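Putative fimbrial subunit (Corynebacterium diphtheriae, PDB 4HSQ) probably polymerises as the major pilin SpaD into the shaft of cell-surface pili, this piece being its D2 and D3 domains. Local coordinates at residues D19-T24 with K49-Q54. Numbering follows the deposited sequence.
Sequences DAYTYT and KRLDFQ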
loop_
_atom_site.group_PDB
_atom_site.type_symbol
_atom_site.label_atom_id
_atom_site.label_comp_id
_atom_site.label_asym_id
_atom_site.label_seq_id
_atom_site.Cartn_x
_atom_site.Cartn_y
_atom_site.Cartn_z
ATOM N N ASP A 19 -4.158 -5.400 -1.254
ATOM C CA ASP A 19 -3.148 -6.362 -0.839
ATOM C C ASP A 19 -2.751 -6.011 0.581
ATOM O O ASP A 19 -2.480 -4.840 0.874
ATOM C CB ASP A 19 -1.926 -6.366 -1.758
ATOM C CG ASP A 19 -2.181 -6.943 -3.136
ATOM O OD1 ASP A 19 -3.060 -7.838 -3.261
ATOM O OD2 ASP A 19 -1.465 -6.548 -4.085
ATOM N N ALA A 20 -2.712 -7.005 1.463
ATOM C CA ALA A 20 -2.338 -6.743 2.858
ATOM C C ALA A 20 -0.893 -6.291 2.973
ATOM O O ALA A 20 -0.010 -6.851 2.311
ATOM C CB ALA A 20 -2.544 -7.994 3.695
ATOM N N TYR A 21 -0.638 -5.301 3.832
ATOM C CA TYR A 21 0.750 -4.901 4.110
ATOM C C TYR A 21 0.837 -4.532 5.575
ATOM O O TYR A 21 -0.192 -4.497 6.245
ATOM C CB TYR A 21 1.290 -3.830 3.162
ATOM C CG TYR A 21 0.730 -2.435 3.321
ATOM C CD1 TYR A 21 1.320 -1.523 4.198
ATOM C CD2 TYR A 21 -0.310 -1.985 2.516
ATOM C CE1 TYR A 21 0.857 -0.214 4.299
ATOM C CE2 TYR A 21 -0.790 -0.678 2.616
ATOM C CZ TYR A 21 -0.197 0.205 3.504
ATOM O OH TYR A 21 -0.651 1.494 3.633
ATOM N N THR A 22 2.044 -4.318 6.082
ATOM C CA THR A 22 2.181 -4.099 7.505
ATOM C C THR A 22 2.921 -2.848 7.868
ATOM O O THR A 22 3.710 -2.313 7.080
ATOM C CB THR A 22 2.904 -5.308 8.196
ATOM O OG1 THR A 22 4.213 -5.487 7.651
ATOM C CG2 THR A 22 2.109 -6.622 8.117
ATOM N N TYR A 23 2.594 -2.359 9.070
ATOM C CA TYR A 23 3.301 -1.311 9.774
ATOM C C TYR A 23 3.920 -1.908 10.994
ATOM O O TYR A 23 3.301 -2.769 11.630
ATOM C CB TYR A 23 2.397 -0.148 10.196
ATOM C CG TYR A 23 1.895 0.657 9.023
ATOM C CD1 TYR A 23 2.763 1.450 8.271
ATOM C CD2 TYR A 23 0.539 0.698 8.713
ATOM C CE1 TYR A 23 2.293 2.239 7.218
ATOM C CE2 TYR A 23 0.063 1.462 7.645
ATOM C CZ TYR A 23 0.941 2.240 6.916
ATOM O OH TYR A 23 0.466 2.986 5.874
ATOM N N THR A 24 5.078 -1.384 11.397
ATOM C CA THR A 24 5.684 -1.808 12.655
ATOM C C THR A 24 6.018 -0.550 13.465
ATOM O O THR A 24 6.560 0.414 12.913
ATOM C CB THR A 24 6.915 -2.731 12.452
ATOM O OG1 THR A 24 6.455 -3.976 11.901
ATOM C CG2 THR A 24 7.643 -3.030 13.793
ATOM N N LYS A 49 -7.775 7.359 6.216
ATOM C CA LYS A 49 -9.137 6.902 5.934
ATOM C C LYS A 49 -9.223 5.901 4.762
ATOM O O LYS A 49 -10.176 5.138 4.698
ATOM C CB LYS A 49 -10.073 8.096 5.695
ATOM C CG LYS A 49 -10.298 8.987 6.945
ATOM C CD LYS A 49 -10.989 8.311 8.153
ATOM C CE LYS A 49 -12.496 8.423 8.135
ATOM N NZ LYS A 49 -13.114 7.745 9.307
ATOM N N ARG A 50 -8.201 5.840 3.901
ATOM C CA ARG A 50 -8.162 4.889 2.788
ATOM C C ARG A 50 -7.705 3.503 3.269
ATOM O O ARG A 50 -7.702 2.554 2.496
ATOM C CB ARG A 50 -7.229 5.422 1.675
ATOM C CG ARG A 50 -7.812 6.688 1.023
ATOM C CD ARG A 50 -6.768 7.372 0.151
ATOM N NE ARG A 50 -5.717 7.978 0.984
ATOM C CZ ARG A 50 -4.700 8.684 0.510
ATOM N NH1 ARG A 50 -4.558 8.853 -0.794
ATOM N NH2 ARG A 50 -3.782 9.178 1.336
ATOM N N LEU A 51 -7.311 3.375 4.543
ATOM C CA LEU A 51 -6.880 2.059 5.028
ATOM C C LEU A 51 -7.974 1.362 5.747
ATOM O O LEU A 51 -8.737 2.006 6.449
ATOM C CB LEU A 51 -5.701 2.189 5.985
ATOM C CG LEU A 51 -4.395 2.776 5.413
ATOM C CD1 LEU A 51 -3.367 2.943 6.526
ATOM C CD2 LEU A 51 -3.869 1.915 4.235
ATOM N N ASP A 52 -8.029 0.021 5.590
ATOM C CA ASP A 52 -8.879 -0.882 6.355
ATOM C C ASP A 52 -7.971 -1.669 7.236
ATOM O O ASP A 52 -7.183 -2.492 6.722
ATOM C CB ASP A 52 -9.662 -1.857 5.451
ATOM C CG ASP A 52 -10.846 -1.260 4.731
ATOM O OD1 ASP A 52 -11.476 -0.325 5.286
ATOM O OD2 ASP A 52 -11.198 -1.778 3.651
ATOM N N PHE A 53 -8.056 -1.446 8.550
ATOM C CA PHE A 53 -7.270 -2.225 9.500
ATOM C C PHE A 53 -7.697 -3.701 9.400
ATOM O O PHE A 53 -8.895 -3.972 9.325
ATOM C CB PHE A 53 -7.518 -1.680 10.934
ATOM C CG PHE A 53 -6.992 -2.570 12.023
ATOM C CD1 PHE A 53 -5.627 -2.639 12.290
ATOM C CD2 PHE A 53 -7.856 -3.354 12.781
ATOM C CE1 PHE A 53 -5.132 -3.489 13.287
ATOM C CE2 PHE A 53 -7.366 -4.180 13.799
ATOM C CZ PHE A 53 -6.005 -4.241 14.047
ATOM N N GLN A 54 -6.747 -4.634 9.384
ATOM C CA GLN A 54 -7.014 -6.076 9.310
ATOM C C GLN A 54 -6.891 -6.715 10.691
ATOM O O GLN A 54 -7.879 -7.218 11.235
ATOM C CB GLN A 54 -6.047 -6.781 8.332
ATOM C CG GLN A 54 -6.051 -6.197 6.905
ATOM C CD GLN A 54 -7.414 -6.237 6.273
ATOM O OE1 GLN A 54 -8.063 -5.213 6.015
ATOM N NE2 GLN A 54 -7.878 -7.408 6.022
#
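Leu51 reaches across to the phenol ends of Tyr21 and Tyr23 and gives one methyl to each. Its CD2 presses on the hydroxyl of Tyr21, with CD2 3.3 Å from Tyr21 OH, and approaches that ring obliquely, the two side chains meeting at about a right angle. The other branch goes to Tyr23, whose side chain comes from the opposite direction: Leu51 CD1 lies at the ring edge, near its plane, 3.9 Å from Tyr23 CE2. The two hydroxyls are tied to each other, Tyr21 OH donating to Tyr23 OH over 2.9 Å, and the acceptor oxygen sits in the plane of the donor's ring, at its edge. Two residues apart on strand 20-28, the side chains converge toward their hydroxyls, consistent with their different first torsions: chi1 of 71° sets CG of Tyr21 between its backbone N and carbonyl carbon, whereas in Tyr23 (chi1 -69°) CG lies anti to the carbonyl carbon, beside the backbone N.

Further out, strand 100-109 runs between strands 20-28 and 51-61 in the antiparallel sheet, and its Val107 and Phe105 bond to the backbones of Tyr21 and Tyr23. Leu118 of strand 117-127, which belongs to the mixed sheet, touches both Tyr23 and Leu51, while Lys8 makes a cation-pi contact with Tyr23. The contact is thus interior packing between next-but-one strands within the Sgo0707 N2 domain (Adhesin clan). Chemically, Leu51 meets the two phenols through van der Waals contact only, and the one hydroxyl-to-hydroxyl bond gives the buried Tyr21 hydroxyl an acceptor beside methyls that can offer none.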